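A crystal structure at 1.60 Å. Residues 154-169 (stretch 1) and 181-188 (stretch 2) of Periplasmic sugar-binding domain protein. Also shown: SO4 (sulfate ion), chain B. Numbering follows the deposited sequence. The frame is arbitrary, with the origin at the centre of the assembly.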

# COMPACT_ATOMS: atom_id res chain seq x y z
N LEU A 154 -4.43 8.21 -7.24
CA LEU A 154 -3.89 9.46 -7.76
C LEU A 154 -3.04 9.06 -8.96
O LEU A 154 -2.07 8.33 -8.82
CB LEU A 154 -3.03 10.15 -6.69
CG LEU A 154 -3.78 10.79 -5.52
CD1 LEU A 154 -2.79 11.11 -4.40
CD2 LEU A 154 -4.48 12.06 -5.98
N LYS A 155 -3.43 9.52 -10.14
CA LYS A 155 -2.73 9.17 -11.37
C LYS A 155 -1.21 9.31 -11.35
O LYS A 155 -0.50 8.45 -11.86
CB LYS A 155 -3.29 9.98 -12.55
CG LYS A 155 -2.75 9.53 -13.90
CD LYS A 155 -3.37 10.32 -15.05
CE LYS A 155 -2.85 9.83 -16.39
NZ LYS A 155 -3.41 10.61 -17.53
N VAL A 156 -0.71 10.38 -10.75
CA VAL A 156 0.73 10.62 -10.72
C VAL A 156 1.54 9.78 -9.73
O VAL A 156 2.77 9.86 -9.72
CB VAL A 156 1.05 12.11 -10.43
CG1 VAL A 156 0.39 12.99 -11.47
CG2 VAL A 156 0.60 12.48 -9.03
N THR A 157 0.87 8.98 -8.91
CA THR A 157 1.59 8.17 -7.92
C THR A 157 2.00 6.79 -8.41
O THR A 157 1.28 6.16 -9.19
CB THR A 157 0.76 7.99 -6.63
OG1 THR A 157 -0.35 7.12 -6.89
CG2 THR A 157 0.24 9.34 -6.15
N PRO A 158 3.16 6.30 -7.96
CA PRO A 158 3.63 4.97 -8.37
C PRO A 158 2.70 3.84 -7.92
O PRO A 158 2.56 2.84 -8.63
CB PRO A 158 5.03 4.89 -7.74
CG PRO A 158 4.99 5.91 -6.62
CD PRO A 158 4.21 7.03 -7.23
N ALA A 159 2.06 3.99 -6.77
CA ALA A 159 1.14 2.95 -6.30
C ALA A 159 0.03 2.76 -7.32
O ALA A 159 -0.35 1.64 -7.65
CB ALA A 159 0.55 3.33 -4.95
N ALA A 160 -0.49 3.88 -7.82
CA ALA A 160 -1.56 3.82 -8.81
C ALA A 160 -1.01 3.28 -10.13
O ALA A 160 -1.61 2.39 -10.74
CB ALA A 160 -2.15 5.21 -9.03
N GLN A 161 0.13 3.82 -10.57
CA GLN A 161 0.73 3.38 -11.83
C GLN A 161 1.05 1.89 -11.84
O GLN A 161 0.75 1.19 -12.81
CB GLN A 161 2.01 4.18 -12.10
CG GLN A 161 1.82 5.68 -12.15
CD GLN A 161 3.12 6.41 -12.37
OE1 GLN A 161 4.13 6.09 -11.75
NE2 GLN A 161 3.10 7.40 -13.25
N LEU A 162 1.68 1.41 -10.77
CA LEU A 162 2.05 0.01 -10.68
C LEU A 162 0.84 -0.92 -10.61
O LEU A 162 0.82 -1.97 -11.26
CB LEU A 162 2.96 -0.23 -9.47
CG LEU A 162 4.36 0.37 -9.59
CD1 LEU A 162 5.10 0.23 -8.26
CD2 LEU A 162 5.11 -0.35 -10.71
N ARG A 163 -0.17 -0.55 -9.83
CA ARG A 163 -1.34 -1.39 -9.76
C ARG A 163 -2.05 -1.42 -11.11
O ARG A 163 -2.54 -2.46 -11.53
CB ARG A 163 -2.27 -0.92 -8.63
CG ARG A 163 -1.63 -1.15 -7.27
CD ARG A 163 -2.41 -0.56 -6.12
NE ARG A 163 -1.56 -0.49 -4.94
CZ ARG A 163 -1.88 0.11 -3.79
NH1 ARG A 163 -3.06 0.71 -3.65
NH2 ARG A 163 -0.99 0.16 -2.81
N GLU A 164 -2.08 -0.28 -11.80
CA GLU A 164 -2.71 -0.23 -13.11
C GLU A 164 -1.92 -1.07 -14.10
O GLU A 164 -2.51 -1.73 -14.97
CB GLU A 164 -2.79 1.20 -13.64
CG GLU A 164 -3.60 1.29 -14.93
CD GLU A 164 -3.70 2.69 -15.50
OE1 GLU A 164 -3.71 3.65 -14.70
OE2 GLU A 164 -3.78 2.83 -16.74
N ARG A 165 -0.60 -1.06 -13.99
CA ARG A 165 0.22 -1.86 -14.90
C ARG A 165 -0.17 -3.33 -14.75
O ARG A 165 -0.29 -4.05 -15.74
CB ARG A 165 1.71 -1.67 -14.60
CG ARG A 165 2.63 -2.66 -15.32
CD ARG A 165 2.50 -2.59 -16.84
NE ARG A 165 3.29 -3.63 -17.49
CZ ARG A 165 3.25 -3.90 -18.79
NH1 ARG A 165 2.45 -3.21 -19.59
NH2 ARG A 165 4.00 -4.88 -19.29
N GLY A 166 -0.37 -3.76 -13.50
CA GLY A 166 -0.77 -5.14 -13.25
C GLY A 166 -2.11 -5.42 -13.88
O GLY A 166 -2.32 -6.47 -14.49
N LEU A 167 -3.04 -4.47 -13.73
CA LEU A 167 -4.37 -4.61 -14.33
C LEU A 167 -4.25 -4.75 -15.84
O LEU A 167 -4.88 -5.63 -16.44
CB LEU A 167 -5.22 -3.37 -14.00
CG LEU A 167 -6.51 -3.20 -14.80
CD1 LEU A 167 -7.49 -4.32 -14.45
CD2 LEU A 167 -7.13 -1.82 -14.49
N ARG A 168 -3.44 -3.90 -16.46
CA ARG A 168 -3.25 -3.93 -17.91
C ARG A 168 -2.69 -5.27 -18.36
O ARG A 168 -3.05 -5.78 -19.42
CB ARG A 168 -2.32 -2.81 -18.36
CG ARG A 168 -2.85 -1.40 -18.08
CD ARG A 168 -4.04 -1.04 -18.97
NE ARG A 168 -4.55 0.29 -18.66
CZ ARG A 168 -5.59 0.86 -19.27
NH1 ARG A 168 -6.23 0.20 -20.23
NH2 ARG A 168 -6.01 2.06 -18.91
N ARG A 169 -1.79 -5.85 -17.57
CA ARG A 169 -1.22 -7.15 -17.93
C ARG A 169 -2.30 -8.22 -17.92
O ARG A 169 -2.36 -9.06 -18.82
CB ARG A 169 -0.09 -7.52 -16.97
CG ARG A 169 1.23 -6.85 -17.30
CD ARG A 169 2.26 -7.20 -16.24
NE ARG A 169 2.20 -8.62 -15.91
CZ ARG A 169 2.31 -9.10 -14.68
NH1 ARG A 169 2.50 -8.28 -13.65
NH2 ARG A 169 2.22 -10.41 -14.46
N GLN A 181 -14.28 1.73 -18.83
CA GLN A 181 -13.72 2.99 -18.38
C GLN A 181 -12.88 2.83 -17.13
O GLN A 181 -13.21 2.06 -16.23
CB GLN A 181 -14.85 3.98 -18.06
CG GLN A 181 -14.41 5.41 -17.94
CD GLN A 181 -15.01 6.27 -19.04
OE1 GLN A 181 -16.21 6.51 -19.07
NE2 GLN A 181 -14.16 6.71 -19.96
N LEU A 182 -11.77 3.56 -17.09
CA LEU A 182 -10.90 3.57 -15.92
C LEU A 182 -10.88 5.03 -15.51
O LEU A 182 -10.55 5.90 -16.32
CB LEU A 182 -9.48 3.09 -16.26
CG LEU A 182 -8.47 3.17 -15.10
CD1 LEU A 182 -7.39 2.12 -15.28
CD2 LEU A 182 -7.86 4.56 -15.03
N VAL A 183 -11.27 5.31 -14.28
CA VAL A 183 -11.27 6.68 -13.79
C VAL A 183 -10.33 6.79 -12.60
O VAL A 183 -9.94 5.79 -12.00
CB VAL A 183 -12.68 7.15 -13.37
CG1 VAL A 183 -13.59 7.20 -14.59
CG2 VAL A 183 -13.27 6.22 -12.32
N TYR A 184 -9.95 8.02 -12.28
CA TYR A 184 -9.05 8.25 -11.17
C TYR A 184 -9.84 8.79 -9.99
O TYR A 184 -10.28 9.94 -9.99
CB TYR A 184 -7.94 9.22 -11.60
CG TYR A 184 -6.97 8.55 -12.56
CD1 TYR A 184 -6.03 7.64 -12.09
CD2 TYR A 184 -7.07 8.75 -13.94
CE1 TYR A 184 -5.21 6.93 -12.96
CE2 TYR A 184 -6.25 8.04 -14.82
CZ TYR A 184 -5.33 7.13 -14.33
OH TYR A 184 -4.53 6.40 -15.19
N GLY A 185 -10.06 7.91 -9.01
CA GLY A 185 -10.82 8.28 -7.83
C GLY A 185 -9.97 8.93 -6.75
O GLY A 185 -10.49 9.29 -5.69
N GLU A 186 -8.67 9.06 -7.00
CA GLU A 186 -7.74 9.71 -6.08
C GLU A 186 -7.73 9.13 -4.67
O GLU A 186 -7.52 9.86 -3.70
CB GLU A 186 -8.06 11.21 -5.99
CG GLU A 186 -8.50 11.82 -7.31
CD GLU A 186 -8.72 13.32 -7.23
OE1 GLU A 186 -9.32 13.80 -6.25
OE2 GLU A 186 -8.29 14.03 -8.17
N TRP A 187 -7.96 7.82 -4.56
CA TRP A 187 -7.99 7.10 -3.28
C TRP A 187 -9.19 7.51 -2.42
O TRP A 187 -9.33 7.03 -1.30
CB TRP A 187 -6.73 7.37 -2.45
CG TRP A 187 -5.41 7.16 -3.13
CD1 TRP A 187 -4.36 8.04 -3.17
CD2 TRP A 187 -4.96 5.99 -3.82
NE1 TRP A 187 -3.29 7.49 -3.84
CE2 TRP A 187 -3.64 6.23 -4.25
CE3 TRP A 187 -5.56 4.75 -4.11
CZ2 TRP A 187 -2.90 5.28 -4.95
CZ3 TRP A 187 -4.82 3.81 -4.81
CH2 TRP A 187 -3.50 4.07 -5.23
N ASN A 188 -10.04 8.38 -2.96
CA ASN A 188 -11.18 8.94 -2.23
C ASN A 188 -12.52 8.21 -2.40
O ASN A 188 -13.00 8.01 -3.51
CB ASN A 188 -11.32 10.41 -2.63
CG ASN A 188 -12.32 11.16 -1.79
OD1 ASN A 188 -13.53 10.97 -1.91
ND2 ASN A 188 -11.82 12.03 -0.92
S SO4 B . -0.12 7.09 -1.86
O1 SO4 B . 0.06 5.94 -2.77
O2 SO4 B . -1.07 6.72 -0.80
O3 SO4 B . 1.18 7.42 -1.27
O4 SO4 B . -0.65 8.24 -2.63

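A strand laid against a helix usually meets it through alternate residues, and the contact between residues 154-169 and 181-188 is a compact example. Helix 158-169 and strand 181-184 run nearly antiparallel, at 168°, with their axes 12.0 Å apart at closest approach. That spacing leaves room for side chains but not for backbone hydrogen bonding between the two elements, so side chains make the join. The two stretches together, loops included, bury 614 Å², both sides summed.

The alternation is plain from the start of the strand. Gln 181 and Val 183 make no contact with the helix, whereas Leu 182 and Tyr 184 direct their CA-to-CB bonds toward it. Leu 182 enters a mixed pocket. Its CD1 lies 4.0 Å from Leu 167 CD2, an apolar contact, and 3.7 Å from Glu 164 CD. The same methyl is 3.9 Å from Arg 168 NH2, near a salt bridge made within the helix: Arg 168 NH2 is 3.2 Å from Glu 164 OE2, one turn apart. Pairing the charges in this way makes them better neighbours for a hydrocarbon.

Tyr 184 supplies the one hydrogen bond across the stretches, its OH donating to Glu 164 OE1 at 2.9 Å. Glu 164 thus uses one carboxylate oxygen for the tyrosine and the other for Arg 168. The ring of Tyr 184 is also covered on one face by the aliphatic part of Lys 155: Lys 155 CB sits 3.7 Å from the ring centroid of Tyr 184, only 15° off the normal, a CH-pi contact in which the extended lysine offers its methylenes to the aromatic surface.

Beyond the strand, a type I' turn from Gly 185 to Asn 188 carries the chain past the loop that precedes the helix. Here the backbones come close, with the CA atoms of Leu 154 and Glu 186 4.2 Å apart. Glu 186 CB touches Leu 154 CD2 at 3.7 Å, while the end of the glutamate leads away.

Trp 187 then brings its indole to the helix start. Leu 154 CD1 packs 3.7 Å from Trp 187 CD1, and Trp 187 CZ2 lies 4.0 Å from Ala 159 CB and 4.1 Å from Ala 160 CB, both apolar contacts, with the indole carbon resting near two alanine methyls in the first turn of the helix. Nearby, Thr 157 OG1 caps the helix by accepting a weak bond from Ala 160 N (3.4 Å). A sulfate, probably from the crystallisation liquor, accepts another weak bond at its O4 from Trp 187 NE1 (3.0 Å).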